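Local coordinates for synaptonemal complex protein 2 (Mus musculus, PDB 5IWZ) that forms a major part of the axial and lateral elements of synaptonemal complexes and is required for normal chromosome synapsis in meiosis, at residues 232-236 and 252-257. Residue numbers count along the deposited sequence, not the author numbering.
Sequences EKRRQ and FKEIKD
R235, in the first turn of helix 232-242, reaches across to the chain as it leaves helix 246-253 and has the largest surface covered here, followed by K253 and E232. Residues 232-236 are helical; F252 and K253 are still in helical conformation, whereas I255 and K256 are extended (psi 120° and 132°), so the segment runs past the helix turn with Q236 facing K253 (CA to CA 5.3 Å) and E232 facing K256 (7.0 Å). With chi1 m, chi2 t and chi3 m, R235 brings NH2 to 2.6 Å from D257 OD1, a salt bridge, and to 3.0 Å from I255 O, a hydrogen bond. A long side chain with several donors suits a place where a carboxylate and a carbonyl must be met together; R235 CD lies 3.8 Å from F252 CE2. Q236 NE2 donates to K253 O at 2.7 Å and lies 3.6 Å from K253 CB, an amide serving a carbonyl near the helix end, while the K253 side chain leads away to a very short salt bridge, K253 NZ to E254 OE1 at 2.4 Å. E232, with chi1 and chi2 both t, spans the gap so that its carboxylate OE2 accepts from D257 N at 3.2 Å; R235 can offset the like charge of D257 OD1, 3.8 Å from E232 OE2. These polar links join the start of helix 232-242 to the end of helix 246-253 and the turn leading to helix 260-274, in the run of helices preceding the chain's C-terminal strands. Beneath them, F252 packs on A239 and F267, and I255 fits between V223 of helix 216-229 and helix 260-274, where D263 holds K256 NZ.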
loop_
_atom_site.group_PDB
_atom_site.type_symbol
_atom_site.label_atom_id
_atom_site.label_comp_id
_atom_site.label_asym_id
_atom_site.label_seq_id
_atom_site.Cartn_x
_atom_site.Cartn_y
_atom_site.Cartn_z
ATOM N N GLU A 232 24.840 2.020 -0.342
ATOM C CA GLU A 232 25.394 0.739 -0.765
ATOM C C GLU A 232 26.610 0.353 0.085
ATOM O O GLU A 232 26.770 -0.817 0.454
ATOM C CB GLU A 232 25.741 0.794 -2.253
ATOM C CG GLU A 232 25.805 -0.569 -2.926
ATOM C CD GLU A 232 25.713 -0.494 -4.450
ATOM O OE1 GLU A 232 26.194 -1.437 -5.124
ATOM O OE2 GLU A 232 25.149 0.495 -4.972
ATOM N N LYS A 233 27.445 1.325 0.456
ATOM C CA LYS A 233 28.606 1.006 1.289
ATOM C C LYS A 233 28.173 0.519 2.673
ATOM O O LYS A 233 28.645 -0.520 3.154
ATOM C CB LYS A 233 29.537 2.222 1.392
ATOM C CG LYS A 233 30.962 1.887 1.854
ATOM C CD LYS A 233 31.981 2.933 1.404
ATOM C CE LYS A 233 32.031 4.138 2.341
ATOM N NZ LYS A 233 32.582 3.801 3.684
ATOM N N ARG A 234 27.254 1.246 3.315
ATOM C CA ARG A 234 26.785 0.869 4.651
ATOM C C ARG A 234 26.199 -0.539 4.665
ATOM O O ARG A 234 26.427 -1.309 5.610
ATOM C CB ARG A 234 25.740 1.871 5.152
ATOM C CG ARG A 234 26.287 3.229 5.551
ATOM C CD ARG A 234 27.205 3.127 6.770
ATOM N NE ARG A 234 26.490 2.683 7.963
ATOM C CZ ARG A 234 27.066 2.451 9.139
ATOM N NH1 ARG A 234 28.375 2.615 9.281
ATOM N NH2 ARG A 234 26.336 2.054 10.177
ATOM N N ARG A 235 25.443 -0.893 3.620
ATOM C CA ARG A 235 24.820 -2.206 3.553
ATOM C C ARG A 235 25.840 -3.337 3.565
ATOM O O ARG A 235 25.472 -4.479 3.872
ATOM C CB ARG A 235 23.929 -2.298 2.308
ATOM C CG ARG A 235 22.824 -1.239 2.279
ATOM C CD ARG A 235 21.624 -1.621 1.423
ATOM N NE ARG A 235 21.962 -1.812 0.013
ATOM C CZ ARG A 235 22.014 -0.835 -0.889
ATOM N NH1 ARG A 235 21.756 0.421 -0.534
ATOM N NH2 ARG A 235 22.312 -1.119 -2.150
ATOM N N GLN A 236 27.115 -3.049 3.257
ATOM C CA GLN A 236 28.134 -4.092 3.321
ATOM C C GLN A 236 28.341 -4.585 4.746
ATOM O O GLN A 236 28.747 -5.736 4.952
ATOM C CB GLN A 236 29.454 -3.589 2.731
ATOM C CG GLN A 236 29.403 -3.352 1.234
ATOM C CD GLN A 236 28.881 -4.564 0.483
ATOM O OE1 GLN A 236 29.445 -5.656 0.576
ATOM N NE2 GLN A 236 27.783 -4.381 -0.252
ATOM N N PHE A 252 22.223 -10.079 -0.013
ATOM C CA PHE A 252 21.730 -8.723 0.211
ATOM C C PHE A 252 22.780 -7.684 -0.158
ATOM O O PHE A 252 22.482 -6.701 -0.850
ATOM C CB PHE A 252 21.303 -8.552 1.667
ATOM C CG PHE A 252 20.637 -7.236 1.949
ATOM C CD1 PHE A 252 19.325 -7.004 1.536
ATOM C CD2 PHE A 252 21.311 -6.229 2.635
ATOM C CE1 PHE A 252 18.703 -5.790 1.798
ATOM C CE2 PHE A 252 20.696 -5.016 2.900
ATOM C CZ PHE A 252 19.389 -4.795 2.479
ATOM N N LYS A 253 24.024 -7.901 0.292
ATOM C CA LYS A 253 25.140 -6.997 0.028
ATOM C C LYS A 253 25.424 -6.805 -1.463
ATOM O O LYS A 253 26.136 -5.859 -1.823
ATOM C CB LYS A 253 26.406 -7.525 0.719
ATOM C CG LYS A 253 27.230 -8.447 -0.190
ATOM C CD LYS A 253 28.111 -9.425 0.567
ATOM C CE LYS A 253 28.837 -10.358 -0.391
ATOM N NZ LYS A 253 29.675 -9.616 -1.366
ATOM N N GLU A 254 24.924 -7.686 -2.336
ATOM C CA GLU A 254 25.179 -7.560 -3.768
ATOM C C GLU A 254 24.156 -6.699 -4.501
ATOM O O GLU A 254 24.350 -6.412 -5.686
ATOM C CB GLU A 254 25.230 -8.949 -4.434
ATOM C CG GLU A 254 26.331 -9.842 -3.907
ATOM C CD GLU A 254 27.703 -9.323 -4.262
ATOM O OE1 GLU A 254 28.665 -9.641 -3.544
ATOM O OE2 GLU A 254 27.857 -8.591 -5.261
ATOM N N ILE A 255 23.088 -6.266 -3.835
ATOM C CA ILE A 255 22.101 -5.425 -4.506
ATOM C C ILE A 255 22.734 -4.075 -4.826
ATOM O O ILE A 255 23.179 -3.350 -3.925
ATOM C CB ILE A 255 20.837 -5.261 -3.651
ATOM C CG1 ILE A 255 20.207 -6.622 -3.339
ATOM C CG2 ILE A 255 19.843 -4.345 -4.347
ATOM C CD1 ILE A 255 19.013 -6.507 -2.397
ATOM N N LYS A 256 22.783 -3.743 -6.114
ATOM C CA LYS A 256 23.330 -2.480 -6.596
ATOM C C LYS A 256 22.183 -1.510 -6.838
ATOM O O LYS A 256 21.185 -1.873 -7.470
ATOM C CB LYS A 256 24.132 -2.686 -7.886
ATOM C CG LYS A 256 25.147 -3.825 -7.818
ATOM C CD LYS A 256 25.862 -4.049 -9.156
ATOM C CE LYS A 256 24.894 -4.491 -10.251
ATOM N NZ LYS A 256 24.398 -5.883 -10.044
ATOM N N ASP A 257 22.322 -0.282 -6.326
ATOM C CA ASP A 257 21.266 0.714 -6.493
ATOM C C ASP A 257 20.938 0.932 -7.970
ATOM O O ASP A 257 19.774 1.139 -8.330
ATOM C CB ASP A 257 21.667 2.040 -5.833
ATOM C CG ASP A 257 21.651 1.987 -4.294
ATOM O OD1 ASP A 257 21.595 0.887 -3.710
ATOM O OD2 ASP A 257 21.714 3.067 -3.659
#